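Local coordinates for protein 4-hydroxy-3-methylbut-2-enyl diphosphate reductase (Aquifex aeolicus, PDB 3DNF) that catalyses the last step of the non-mevalonate isoprenoid pathway, reductively converting HMBPP into isopentenyl and dimethylallyl diphosphate with an iron-sulfur cluster, at residues M1-G11 against I271-C282. Sequence-based numbering, arbitrary orientation.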
# COMPACT_ATOMS: atom_id res chain seq x y z
N MET B 1 20.35 -13.22 -47.10
CA MET B 1 19.42 -12.77 -46.02
C MET B 1 20.01 -11.65 -45.14
O MET B 1 20.95 -10.96 -45.54
CB MET B 1 18.91 -13.95 -45.18
CG MET B 1 19.87 -15.14 -45.07
SD MET B 1 19.09 -16.67 -45.66
CE MET B 1 19.41 -16.58 -47.43
N VAL B 2 19.42 -11.46 -43.96
CA VAL B 2 19.81 -10.39 -43.03
C VAL B 2 19.94 -10.91 -41.58
O VAL B 2 19.95 -12.12 -41.35
CB VAL B 2 18.85 -9.16 -43.11
CG1 VAL B 2 18.87 -8.55 -44.51
CG2 VAL B 2 17.42 -9.54 -42.69
N ASP B 3 20.04 -9.98 -40.63
CA ASP B 3 20.16 -10.34 -39.22
C ASP B 3 18.79 -10.34 -38.52
O ASP B 3 18.13 -9.30 -38.42
CB ASP B 3 21.12 -9.38 -38.51
CG ASP B 3 21.99 -10.08 -37.49
OD1 ASP B 3 21.53 -11.08 -36.87
OD2 ASP B 3 23.14 -9.63 -37.29
N ILE B 4 18.38 -11.50 -38.03
CA ILE B 4 17.10 -11.63 -37.32
C ILE B 4 17.36 -11.86 -35.84
O ILE B 4 18.06 -12.80 -35.47
CB ILE B 4 16.26 -12.84 -37.82
CG1 ILE B 4 16.52 -13.13 -39.31
CG2 ILE B 4 14.77 -12.62 -37.52
CD1 ILE B 4 17.74 -14.03 -39.56
N ILE B 5 16.81 -11.00 -34.99
CA ILE B 5 16.95 -11.20 -33.56
C ILE B 5 15.58 -11.41 -32.90
O ILE B 5 14.70 -10.55 -32.95
CB ILE B 5 17.78 -10.09 -32.86
CG1 ILE B 5 17.89 -10.35 -31.36
CG2 ILE B 5 17.20 -8.71 -33.16
CD1 ILE B 5 19.07 -9.68 -30.67
N ILE B 6 15.43 -12.58 -32.30
CA ILE B 6 14.24 -12.88 -31.50
C ILE B 6 14.47 -12.28 -30.11
O ILE B 6 15.45 -12.61 -29.44
CB ILE B 6 13.95 -14.40 -31.43
CG1 ILE B 6 13.69 -14.95 -32.83
CG2 ILE B 6 12.75 -14.69 -30.51
CD1 ILE B 6 13.76 -16.45 -32.94
N ALA B 7 13.57 -11.39 -29.71
CA ALA B 7 13.65 -10.71 -28.42
C ALA B 7 13.64 -11.72 -27.27
O ALA B 7 12.94 -12.74 -27.32
CB ALA B 7 12.51 -9.71 -28.26
N GLU B 8 14.44 -11.43 -26.25
CA GLU B 8 14.42 -12.23 -25.05
C GLU B 8 13.02 -12.22 -24.42
O GLU B 8 12.36 -11.17 -24.38
CB GLU B 8 15.46 -11.72 -24.06
CG GLU B 8 15.96 -12.80 -23.14
CD GLU B 8 16.74 -12.25 -21.97
OE1 GLU B 8 17.17 -11.08 -22.03
OE2 GLU B 8 16.92 -13.00 -20.97
N HIS B 9 12.57 -13.38 -23.97
CA HIS B 9 11.23 -13.55 -23.36
C HIS B 9 10.05 -13.55 -24.35
O HIS B 9 8.89 -13.59 -23.90
CB HIS B 9 10.97 -12.55 -22.22
CG HIS B 9 12.10 -12.43 -21.25
ND1 HIS B 9 12.49 -13.48 -20.44
CD2 HIS B 9 12.94 -11.41 -20.98
CE1 HIS B 9 13.53 -13.10 -19.71
NE2 HIS B 9 13.81 -11.84 -20.01
N ALA B 10 10.32 -13.53 -25.66
CA ALA B 10 9.25 -13.70 -26.66
C ALA B 10 8.47 -14.99 -26.36
O ALA B 10 9.07 -16.05 -26.11
CB ALA B 10 9.81 -13.71 -28.09
N GLY B 11 7.14 -14.90 -26.32
CA GLY B 11 6.31 -16.09 -26.27
C GLY B 11 6.00 -16.53 -24.87
O GLY B 11 5.85 -15.69 -23.96
N ILE B 271 7.01 -18.79 -33.75
CA ILE B 271 8.11 -17.83 -33.87
C ILE B 271 9.18 -18.27 -34.90
O ILE B 271 9.70 -17.45 -35.65
CB ILE B 271 8.78 -17.52 -32.50
CG1 ILE B 271 7.74 -17.06 -31.48
CG2 ILE B 271 9.91 -16.48 -32.65
CD1 ILE B 271 8.29 -16.99 -30.03
N GLU B 272 9.48 -19.56 -34.92
CA GLU B 272 10.42 -20.12 -35.91
C GLU B 272 9.86 -20.08 -37.33
O GLU B 272 10.61 -19.85 -38.28
CB GLU B 272 10.86 -21.54 -35.54
CG GLU B 272 11.62 -21.63 -34.21
CD GLU B 272 12.83 -20.70 -34.14
OE1 GLU B 272 13.62 -20.68 -35.11
OE2 GLU B 272 12.98 -19.98 -33.13
N GLN B 273 8.56 -20.32 -37.46
CA GLN B 273 7.87 -20.23 -38.75
C GLN B 273 8.00 -18.82 -39.31
O GLN B 273 8.27 -18.64 -40.50
CB GLN B 273 6.39 -20.58 -38.60
CG GLN B 273 6.11 -22.07 -38.53
CD GLN B 273 4.66 -22.42 -38.78
OE1 GLN B 273 4.34 -23.57 -39.06
NE2 GLN B 273 3.77 -21.43 -38.68
N VAL B 274 7.82 -17.83 -38.45
CA VAL B 274 7.96 -16.42 -38.81
C VAL B 274 9.42 -16.07 -39.18
O VAL B 274 9.67 -15.45 -40.23
CB VAL B 274 7.40 -15.50 -37.70
CG1 VAL B 274 7.78 -14.03 -37.94
CG2 VAL B 274 5.89 -15.67 -37.62
N LYS B 275 10.36 -16.49 -38.33
CA LYS B 275 11.78 -16.25 -38.55
C LYS B 275 12.27 -16.79 -39.90
O LYS B 275 12.94 -16.07 -40.64
CB LYS B 275 12.62 -16.84 -37.41
CG LYS B 275 14.13 -16.73 -37.59
CD LYS B 275 14.86 -17.27 -36.37
CE LYS B 275 16.35 -17.21 -36.57
NZ LYS B 275 17.01 -16.86 -35.29
N SER B 276 11.93 -18.03 -40.22
CA SER B 276 12.44 -18.60 -41.47
C SER B 276 11.68 -18.15 -42.71
O SER B 276 12.18 -18.30 -43.83
CB SER B 276 12.59 -20.13 -41.39
OG SER B 276 11.51 -20.72 -40.73
N ARG B 277 10.48 -17.60 -42.53
CA ARG B 277 9.78 -16.95 -43.64
C ARG B 277 10.43 -15.59 -43.93
O ARG B 277 10.56 -15.20 -45.09
CB ARG B 277 8.26 -16.85 -43.38
CG ARG B 277 7.43 -15.93 -44.31
CD ARG B 277 7.91 -15.85 -45.76
NE ARG B 277 7.18 -16.69 -46.70
CZ ARG B 277 7.07 -16.45 -48.00
NH1 ARG B 277 7.64 -15.38 -48.54
NH2 ARG B 277 6.38 -17.28 -48.77
N ILE B 278 10.85 -14.89 -42.87
CA ILE B 278 11.61 -13.64 -43.03
C ILE B 278 12.93 -13.90 -43.75
O ILE B 278 13.32 -13.14 -44.64
CB ILE B 278 11.81 -12.90 -41.68
CG1 ILE B 278 10.46 -12.35 -41.18
CG2 ILE B 278 12.82 -11.77 -41.81
CD1 ILE B 278 10.46 -11.89 -39.74
N GLN B 279 13.61 -14.99 -43.38
CA GLN B 279 14.82 -15.44 -44.08
C GLN B 279 14.57 -15.85 -45.53
O GLN B 279 15.48 -15.77 -46.36
CB GLN B 279 15.50 -16.58 -43.31
CG GLN B 279 16.35 -16.10 -42.14
CD GLN B 279 16.62 -17.20 -41.12
OE1 GLN B 279 15.80 -18.09 -40.91
NE2 GLN B 279 17.77 -17.12 -40.47
N GLU B 280 13.35 -16.29 -45.82
CA GLU B 280 12.92 -16.66 -47.17
C GLU B 280 12.58 -15.42 -48.00
O GLU B 280 12.72 -15.43 -49.23
CB GLU B 280 11.71 -17.59 -47.11
CG GLU B 280 11.43 -18.32 -48.41
CD GLU B 280 9.94 -18.51 -48.66
OE1 GLU B 280 9.32 -19.33 -47.97
OE2 GLU B 280 9.41 -17.83 -49.56
N ILE B 281 12.12 -14.36 -47.33
CA ILE B 281 11.88 -13.06 -47.96
C ILE B 281 13.21 -12.38 -48.32
O ILE B 281 13.34 -11.77 -49.39
CB ILE B 281 10.98 -12.15 -47.08
CG1 ILE B 281 9.54 -12.68 -47.07
CG2 ILE B 281 11.01 -10.69 -47.56
CD1 ILE B 281 8.65 -12.05 -46.02
N CYS B 282 14.19 -12.49 -47.42
CA CYS B 282 15.55 -12.02 -47.69
C CYS B 282 16.45 -13.22 -47.99
O CYS B 282 17.38 -13.14 -48.79
CB CYS B 282 16.11 -11.24 -46.49
SG CYS B 282 14.86 -10.45 -45.42
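I4 and I6 on strand 3-6 point their side chains toward helix 271-281, which runs antiparallel to the strand at an axis separation of 9.7 Å. The contact is most buried at I271, A10 and G11: CD1 of I271 lies against CB of A10 (4.1 Å) and near CA of G11, while its CG2 branch meets I6 CD1 at 3.9 Å. The same I6 methyl also reaches CD of K275, whose aliphatic chain, extended with CG anti to the backbone N (chi1 176°), crosses the I6 side chain at about a right angle. The tightest approach comes one turn on, where I4 CD1 lies 3.2 Å from Q279 NE2 and close to its CG; I4 CG2 rests near K275 CG. Replacing I4 with alanine removes these methyls and is likely to open a gap beside Q279 and K275. M1 and the last modelled residue, C282, form the looser, more exposed side: M1 and V2 are poorly ordered, a weak 3.4 Å hydrogen bond joins M1 N to C282 O, and V2 CG2 touches C282 SG. Strand 3-6 is the edge strand beside 257-262, so this is the helix-on-parallel-sheet packing of an open alpha/beta lobe, one of three in IspH.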